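Local coordinates for protein BpsB (PgaB), Poly-beta-1,6-N-acetyl-D-glucosamine N-deacetylase (Bordetella bronchiseptica RB50, PDB 5BU6) that removes N-acetyl groups from poly-beta-1,6-N-acetyl-D-glucosamine as a family 4 carbohydrate esterase and is required for biofilm formation, at residues I78-Y90 with L97-V109. The protein carries 5 engineered substitutions. Numbering follows the deposited sequence.
Sequences ILLTFDDGYASTY and LAAFNYPAVVAVV. Engineered in segment 97-109: A98 (natural residue Lys), A99 (natural residue Lys). With NI (nickel (II) ion), chain C.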
ATOM      1  N   ILE A  78      13.408   5.999  -7.945  1.00 30.90           N
ATOM      2  CA  ILE A  78      12.761   4.993  -7.114  1.00 30.78           C
ATOM      3  C   ILE A  78      11.621   5.611  -6.304  1.00 29.97           C
ATOM      4  O   ILE A  78      11.723   6.738  -5.844  1.00 31.60           O
ATOM      5  CB  ILE A  78      13.799   4.298  -6.177  1.00 37.36           C
ATOM      6  CG1 ILE A  78      13.155   3.143  -5.419  1.00 37.71           C
ATOM      7  CG2 ILE A  78      14.454   5.285  -5.228  1.00 31.60           C
ATOM      8  CD1 ILE A  78      14.157   2.088  -4.981  1.00 44.83           C
ATOM      9  N   LEU A  79      10.522   4.870  -6.176  1.00 27.27           N
ATOM     10  CA  LEU A  79       9.375   5.266  -5.372  1.00 29.97           C
ATOM     11  C   LEU A  79       9.415   4.466  -4.062  1.00 32.67           C
ATOM     12  O   LEU A  79       9.454   3.232  -4.090  1.00 33.30           O
ATOM     13  CB  LEU A  79       8.064   5.001  -6.111  1.00 33.52           C
ATOM     14  CG  LEU A  79       6.763   5.433  -5.414  1.00 32.81           C
ATOM     15  CD1 LEU A  79       6.717   6.953  -5.351  1.00 35.48           C
ATOM     16  CD2 LEU A  79       5.568   4.894  -6.186  1.00 31.29           C
ATOM     17  N   LEU A  80       9.422   5.167  -2.933  1.00 28.21           N
ATOM     18  CA  LEU A  80       9.409   4.504  -1.623  1.00 26.05           C
ATOM     19  C   LEU A  80       7.978   4.484  -1.105  1.00 28.28           C
ATOM     20  O   LEU A  80       7.280   5.520  -1.163  1.00 29.74           O
ATOM     21  CB  LEU A  80      10.308   5.258  -0.629  1.00 29.94           C
ATOM     22  CG  LEU A  80      11.741   5.571  -1.028  1.00 35.53           C
ATOM     23  CD1 LEU A  80      12.405   6.412   0.077  1.00 35.39           C
ATOM     24  CD2 LEU A  80      12.518   4.274  -1.286  1.00 32.89           C
ATOM     25  N   THR A  81       7.524   3.325  -0.623  1.00 29.36           N
ATOM     26  CA  THR A  81       6.176   3.217  -0.098  1.00 25.69           C
ATOM     27  C   THR A  81       6.196   2.537   1.281  1.00 31.15           C
ATOM     28  O   THR A  81       7.022   1.649   1.533  1.00 34.14           O
ATOM     29  CB  THR A  81       5.244   2.436  -1.056  1.00 33.64           C
ATOM     30  OG1 THR A  81       5.576   1.046  -1.039  1.00 39.07           O
ATOM     31  CG2 THR A  81       5.374   2.976  -2.499  1.00 35.13           C
ATOM     32  N   PHE A  82       5.323   3.023   2.155  1.00 28.26           N
ATOM     33  CA  PHE A  82       5.181   2.560   3.537  1.00 40.28           C
ATOM     34  C   PHE A  82       3.693   2.304   3.818  1.00 41.19           C
ATOM     35  O   PHE A  82       2.926   3.253   3.956  1.00 45.62           O
ATOM     36  CB  PHE A  82       5.737   3.601   4.515  1.00 31.77           C
ATOM     37  CG  PHE A  82       7.193   3.892   4.317  1.00 35.14           C
ATOM     38  CD1 PHE A  82       7.602   4.857   3.398  1.00 34.84           C
ATOM     39  CD2 PHE A  82       8.154   3.188   5.028  1.00 32.66           C
ATOM     40  CE1 PHE A  82       8.949   5.118   3.192  1.00 36.79           C
ATOM     41  CE2 PHE A  82       9.509   3.439   4.838  1.00 36.21           C
ATOM     42  CZ  PHE A  82       9.909   4.414   3.910  1.00 35.51           C
ATOM     43  N   ASP A  83       3.271   1.044   3.880  1.00 33.24           N
ATOM     44  CA  ASP A  83       1.838   0.766   4.055  1.00 40.25           C
ATOM     45  C   ASP A  83       1.498   0.330   5.483  1.00 42.14           C
ATOM     46  O   ASP A  83       2.386  -0.026   6.246  1.00 43.36           O
ATOM     47  CB  ASP A  83       1.354  -0.305   3.073  1.00 62.09           C
ATOM     48  CG  ASP A  83       2.317  -0.539   1.918  1.00 84.98           C
ATOM     49  OD1 ASP A  83       2.671   0.435   1.219  1.00 86.02           O
ATOM     50  OD2 ASP A  83       2.707  -1.712   1.706  1.00 92.77           O
ATOM     51  N   ASP A  84       0.202   0.403   5.805  1.00 33.10           N
ATOM     52  CA  ASP A  84      -0.457  -0.184   6.987  1.00 38.14           C
ATOM     53  C   ASP A  84      -0.711   0.873   8.051  1.00 34.61           C
ATOM     54  O   ASP A  84      -1.570   0.691   8.907  1.00 37.87           O
ATOM     55  CB  ASP A  84       0.316  -1.349   7.603  1.00 33.18           C
ATOM     56  CG  ASP A  84       0.249  -2.618   6.771  1.00 38.93           C
ATOM     57  OD1 ASP A  84      -0.256  -2.576   5.635  1.00 33.92           O
ATOM     58  OD2 ASP A  84       0.724  -3.672   7.253  1.00 44.86           O
ATOM     59  N   GLY A  85       0.022   1.979   8.000  1.00 32.23           N
ATOM     60  CA  GLY A  85      -0.301   3.124   8.833  1.00 33.13           C
ATOM     61  C   GLY A  85      -0.005   2.958  10.319  1.00 34.41           C
ATOM     62  O   GLY A  85      -0.639   3.599  11.161  1.00 34.92           O
ATOM     63  N   TYR A  86       0.955   2.108  10.653  1.00 26.31           N
ATOM     64  CA  TYR A  86       1.383   1.993  12.049  1.00 29.21           C
ATOM     65  C   TYR A  86       2.028   3.293  12.562  1.00 33.10           C
ATOM     66  O   TYR A  86       2.467   4.120  11.771  1.00 35.04           O
ATOM     67  CB  TYR A  86       2.333   0.811  12.212  1.00 32.54           C
ATOM     68  CG  TYR A  86       1.622  -0.533  12.253  1.00 35.12           C
ATOM     69  CD1 TYR A  86       1.052  -1.008  13.440  1.00 40.41           C
ATOM     70  CD2 TYR A  86       1.524  -1.329  11.126  1.00 35.54           C
ATOM     71  CE1 TYR A  86       0.415  -2.235  13.484  1.00 44.00           C
ATOM     72  CE2 TYR A  86       0.886  -2.558  11.159  1.00 36.89           C
ATOM     73  CZ  TYR A  86       0.334  -3.006  12.335  1.00 40.49           C
ATOM     74  OH  TYR A  86      -0.302  -4.230  12.368  1.00 44.79           O
ATOM     75  N   ALA A  87       2.089   3.459  13.892  1.00 37.31           N
ATOM     76  CA  ALA A  87       2.533   4.718  14.497  1.00 35.91           C
ATOM     77  C   ALA A  87       3.966   5.082  14.143  1.00 33.22           C
ATOM     78  O   ALA A  87       4.297   6.265  14.016  1.00 39.20           O
ATOM     79  CB  ALA A  87       2.380   4.665  16.026  1.00 35.95           C
ATOM     80  N   SER A  88       4.821   4.071  13.986  1.00 28.17           N
ATOM     81  CA  SER A  88       6.230   4.313  13.714  1.00 33.60           C
ATOM     82  C   SER A  88       6.441   4.985  12.349  1.00 35.00           C
ATOM     83  O   SER A  88       7.480   5.596  12.101  1.00 36.94           O
ATOM     84  CB  SER A  88       7.004   3.014  13.775  1.00 39.22           C
ATOM     85  OG  SER A  88       6.580   2.175  12.715  1.00 46.94           O
ATOM     86  N   THR A  89       5.455   4.876  11.469  1.00 33.76           N
ATOM     87  CA  THR A  89       5.514   5.600  10.198  1.00 36.63           C
ATOM     88  C   THR A  89       5.652   7.101  10.446  1.00 39.44           C
ATOM     89  O   THR A  89       6.359   7.799   9.722  1.00 37.38           O
ATOM     90  CB  THR A  89       4.285   5.325   9.331  1.00 33.46           C
ATOM     91  OG1 THR A  89       4.254   3.928   9.016  1.00 42.89           O
ATOM     92  CG2 THR A  89       4.375   6.115   8.015  1.00 32.73           C
ATOM     93  N   TYR A  90       5.014   7.591  11.498  1.00 34.72           N
ATOM     94  CA  TYR A  90       5.063   9.019  11.805  1.00 29.16           C
ATOM     95  C   TYR A  90       6.271   9.394  12.668  1.00 32.81           C
ATOM     96  O   TYR A  90       6.920  10.419  12.462  1.00 31.81           O
ATOM     97  CB  TYR A  90       3.764   9.452  12.497  1.00 31.04           C
ATOM     98  CG  TYR A  90       3.754  10.913  12.896  1.00 33.71           C
ATOM     99  CD1 TYR A  90       3.421  11.898  11.970  1.00 35.03           C
ATOM    100  CD2 TYR A  90       4.117  11.311  14.172  1.00 32.12           C
ATOM    101  CE1 TYR A  90       3.417  13.241  12.317  1.00 41.63           C
ATOM    102  CE2 TYR A  90       4.117  12.657  14.532  1.00 40.66           C
ATOM    103  CZ  TYR A  90       3.764  13.617  13.582  1.00 46.34           C
ATOM    104  OH  TYR A  90       3.758  14.954  13.896  1.00 49.29           O
ATOM    105  N   LEU A  97      12.469  10.816   6.248  1.00 35.43           N
ATOM    106  CA  LEU A  97      12.091  11.351   4.948  1.00 37.25           C
ATOM    107  C   LEU A  97      12.434  12.834   4.870  1.00 39.39           C
ATOM    108  O   LEU A  97      12.981  13.303   3.876  1.00 38.81           O
ATOM    109  CB  LEU A  97      10.606  11.141   4.700  1.00 36.86           C
ATOM    110  CG  LEU A  97      10.188   9.683   4.530  1.00 37.41           C
ATOM    111  CD1 LEU A  97       8.696   9.612   4.355  1.00 33.95           C
ATOM    112  CD2 LEU A  97      10.891   9.047   3.330  1.00 31.98           C
ATOM    113  N   ALA A  98      12.128  13.567   5.934  1.00 40.34           N
ATOM    114  CA  ALA A  98      12.437  14.994   5.989  1.00 43.60           C
ATOM    115  C   ALA A  98      13.938  15.254   5.943  1.00 45.90           C
ATOM    116  O   ALA A  98      14.403  16.129   5.212  1.00 43.42           O
ATOM    117  CB  ALA A  98      11.831  15.615   7.235  1.00 38.53           C
ATOM    118  N   ALA A  99      14.697  14.495   6.728  1.00 39.81           N
ATOM    119  CA  ALA A  99      16.134  14.692   6.827  1.00 43.06           C
ATOM    120  C   ALA A  99      16.858  14.407   5.510  1.00 42.35           C
ATOM    121  O   ALA A  99      17.819  15.085   5.178  1.00 43.06           O
ATOM    122  CB  ALA A  99      16.706  13.822   7.939  1.00 45.14           C
ATOM    123  N   PHE A 100      16.398  13.406   4.767  1.00 42.34           N
ATOM    124  CA  PHE A 100      17.004  13.073   3.475  1.00 42.14           C
ATOM    125  C   PHE A 100      16.330  13.811   2.318  1.00 47.76           C
ATOM    126  O   PHE A 100      16.806  13.759   1.187  1.00 41.04           O
ATOM    127  CB  PHE A 100      16.926  11.562   3.226  1.00 38.22           C
ATOM    128  CG  PHE A 100      17.976  10.766   3.958  1.00 42.11           C
ATOM    129  CD1 PHE A 100      17.823  10.458   5.301  1.00 42.00           C
ATOM    130  CD2 PHE A 100      19.107  10.309   3.290  1.00 46.18           C
ATOM    131  CE1 PHE A 100      18.806   9.725   5.981  1.00 43.62           C
ATOM    132  CE2 PHE A 100      20.083   9.571   3.961  1.00 50.10           C
ATOM    133  CZ  PHE A 100      19.924   9.278   5.306  1.00 49.14           C
ATOM    134  N   ASN A 101      15.215  14.480   2.623  1.00 42.02           N
ATOM    135  CA  ASN A 101      14.345  15.118   1.639  1.00 46.98           C
ATOM    136  C   ASN A 101      13.844  14.150   0.574  1.00 40.98           C
ATOM    137  O   ASN A 101      13.816  14.473  -0.605  1.00 41.70           O
ATOM    138  CB  ASN A 101      15.046  16.303   0.966  1.00 48.32           C
ATOM    139  CG  ASN A 101      14.059  17.243   0.299  1.00 55.92           C
ATOM    140  OD1 ASN A 101      13.000  17.540   0.856  1.00 59.94           O
ATOM    141  ND2 ASN A 101      14.381  17.687  -0.908  1.00 52.16           N
ATOM    142  N   TYR A 102      13.447  12.956   1.000  1.00 33.62           N
ATOM    143  CA  TYR A 102      12.867  11.963   0.105  1.00 32.96           C
ATOM    144  C   TYR A 102      11.340  11.962   0.186  1.00 38.26           C
ATOM    145  O   TYR A 102      10.792  11.904   1.288  1.00 36.42           O
ATOM    146  CB  TYR A 102      13.339  10.571   0.467  1.00 32.26           C
ATOM    147  CG  TYR A 102      14.802  10.266   0.286  1.00 35.68           C
ATOM    148  CD1 TYR A 102      15.612  11.018  -0.564  1.00 39.72           C
ATOM    149  CD2 TYR A 102      15.356   9.169   0.926  1.00 41.64           C
ATOM    150  CE1 TYR A 102      16.947  10.683  -0.739  1.00 47.06           C
ATOM    151  CE2 TYR A 102      16.681   8.840   0.763  1.00 43.99           C
ATOM    152  CZ  TYR A 102      17.466   9.588  -0.064  1.00 44.19           C
ATOM    153  OH  TYR A 102      18.780   9.204  -0.203  1.00 44.50           O
ATOM    154  N   PRO A 103      10.652  11.977  -0.967  1.00 32.44           N
ATOM    155  CA  PRO A 103       9.205  11.734  -0.927  1.00 32.16           C
ATOM    156  C   PRO A 103       8.873  10.266  -0.665  1.00 33.59           C
ATOM    157  O   PRO A 103       9.728   9.401  -0.828  1.00 28.19           O
ATOM    158  CB  PRO A 103       8.727  12.149  -2.328  1.00 32.86           C
ATOM    159  CG  PRO A 103       9.933  12.010  -3.195  1.00 36.23           C
ATOM    160  CD  PRO A 103      11.132  12.295  -2.330  1.00 32.80           C
ATOM    161  N   ALA A 104       7.623   9.995  -0.305  1.00 32.61           N
ATOM    162  CA  ALA A 104       7.148   8.633  -0.125  1.00 34.15           C
ATOM    163  C   ALA A 104       5.636   8.547  -0.327  1.00 34.66           C
ATOM    164  O   ALA A 104       4.950   9.562  -0.329  1.00 34.46           O
ATOM    165  CB  ALA A 104       7.522   8.128   1.253  1.00 30.50           C
ATOM    166  N   VAL A 105       5.143   7.326  -0.513  1.00 31.71           N
ATOM    167  CA  VAL A 105       3.717   7.010  -0.481  1.00 29.25           C
ATOM    168  C   VAL A 105       3.414   6.343   0.865  1.00 27.64           C
ATOM    169  O   VAL A 105       4.147   5.443   1.270  1.00 29.29           O
ATOM    170  CB  VAL A 105       3.324   6.046  -1.614  1.00 32.34           C
ATOM    171  CG1 VAL A 105       1.819   5.737  -1.578  1.00 33.10           C
ATOM    172  CG2 VAL A 105       3.742   6.628  -2.937  1.00 37.26           C
ATOM    173  N   VAL A 106       2.356   6.777   1.538  1.00 27.36           N
ATOM    174  CA  VAL A 106       1.883   6.091   2.740  1.00 33.26           C
ATOM    175  C   VAL A 106       0.474   5.567   2.449  1.00 33.26           C
ATOM    176  O   VAL A 106      -0.398   6.339   2.092  1.00 30.90           O
ATOM    177  CB  VAL A 106       1.857   7.028   3.966  1.00 32.02           C
ATOM    178  CG1 VAL A 106       1.205   6.323   5.171  1.00 37.97           C
ATOM    179  CG2 VAL A 106       3.270   7.513   4.305  1.00 31.57           C
ATOM    180  N   ALA A 107       0.267   4.264   2.571  1.00 31.57           N
ATOM    181  CA  ALA A 107      -1.017   3.662   2.213  1.00 31.74           C
ATOM    182  C   ALA A 107      -1.734   3.254   3.500  1.00 32.06           C
ATOM    183  O   ALA A 107      -1.166   2.534   4.343  1.00 31.67           O
ATOM    184  CB  ALA A 107      -0.821   2.467   1.281  1.00 34.27           C
ATOM    185  N   VAL A 108      -2.960   3.744   3.638  1.00 32.51           N
ATOM    186  CA  VAL A 108      -3.741   3.678   4.870  1.00 32.29           C
ATOM    187  C   VAL A 108      -4.816   2.601   4.799  1.00 30.75           C
ATOM    188  O   VAL A 108      -5.573   2.594   3.850  1.00 27.72           O
ATOM    189  CB  VAL A 108      -4.421   5.050   5.114  1.00 39.96           C
ATOM    190  CG1 VAL A 108      -5.380   5.005   6.278  1.00 35.01           C
ATOM    191  CG2 VAL A 108      -3.359   6.139   5.281  1.00 50.70           C
ATOM    192  N   VAL A 109      -4.888   1.686   5.768  1.00 33.79           N
ATOM    193  CA  VAL A 109      -6.045   0.787   5.854  1.00 30.10           C
ATOM    194  C   VAL A 109      -7.086   1.521   6.687  1.00 31.81           C
ATOM    195  O   VAL A 109      -6.918   1.673   7.896  1.00 30.16           O
ATOM    196  CB  VAL A 109      -5.728  -0.561   6.509  1.00 30.79           C
ATOM    197  CG1 VAL A 109      -6.970  -1.444   6.493  1.00 29.29           C
ATOM    198  CG2 VAL A 109      -4.550  -1.254   5.802  1.00 28.79           C
TER
HETATM  199 NI    NI C 401      -0.251  -4.048   4.142  1.00 34.40          NI
HETATM  200  O   HOH W   1      10.075   7.937  -3.141  1.00 31.89           O
HETATM  201  O   HOH W   2       1.663  -3.267   3.648  1.00 43.40           O
HETATM  202  O   HOH W   3      -3.653   2.165   8.285  1.00 31.04           O
HETATM  203  O   HOH W   4       0.943  -5.324   5.425  1.00 33.61           O
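F82 and V105 join the two strands at the buried middle of the contact. F82 N donates to V105 O at 2.8 Å, and V105 N donates to L80 O. A107 N reaches F82 O at 3.2 Å from above the carbonyl plane. On one face of the sheet, the F82 ring turns its edge to A104 CB, 3.9 Å from F82 CE1. On the other face, T81 and V105 lie side by side, with T81 CG2 3.8 Å from V105 CB. V105 CG1 is anti to the backbone N (V105 chi1 -179°), which leaves CG2 beside that N, where L79 CD1 meets it. Strand 77-83, helix 88-100 and strand 104-108 form a parallel beta-alpha-beta unit in the polysaccharide deacetylase domain. T89 CG2 meets V106 CG2 tip to tip, packing the first turn of helix 88-100 on the sheet. The looser side lies at D83, whose poorly ordered side chain is partly exposed. Water 2, a nickel ligand, donates to D83 OD2. D84 N still bonds A107 O at 2.9 Å, but the bond from D84 CA to CB points away from segment 97-109. D84 OD1 binds nickel at 2.1 Å, alongside H154 and H159.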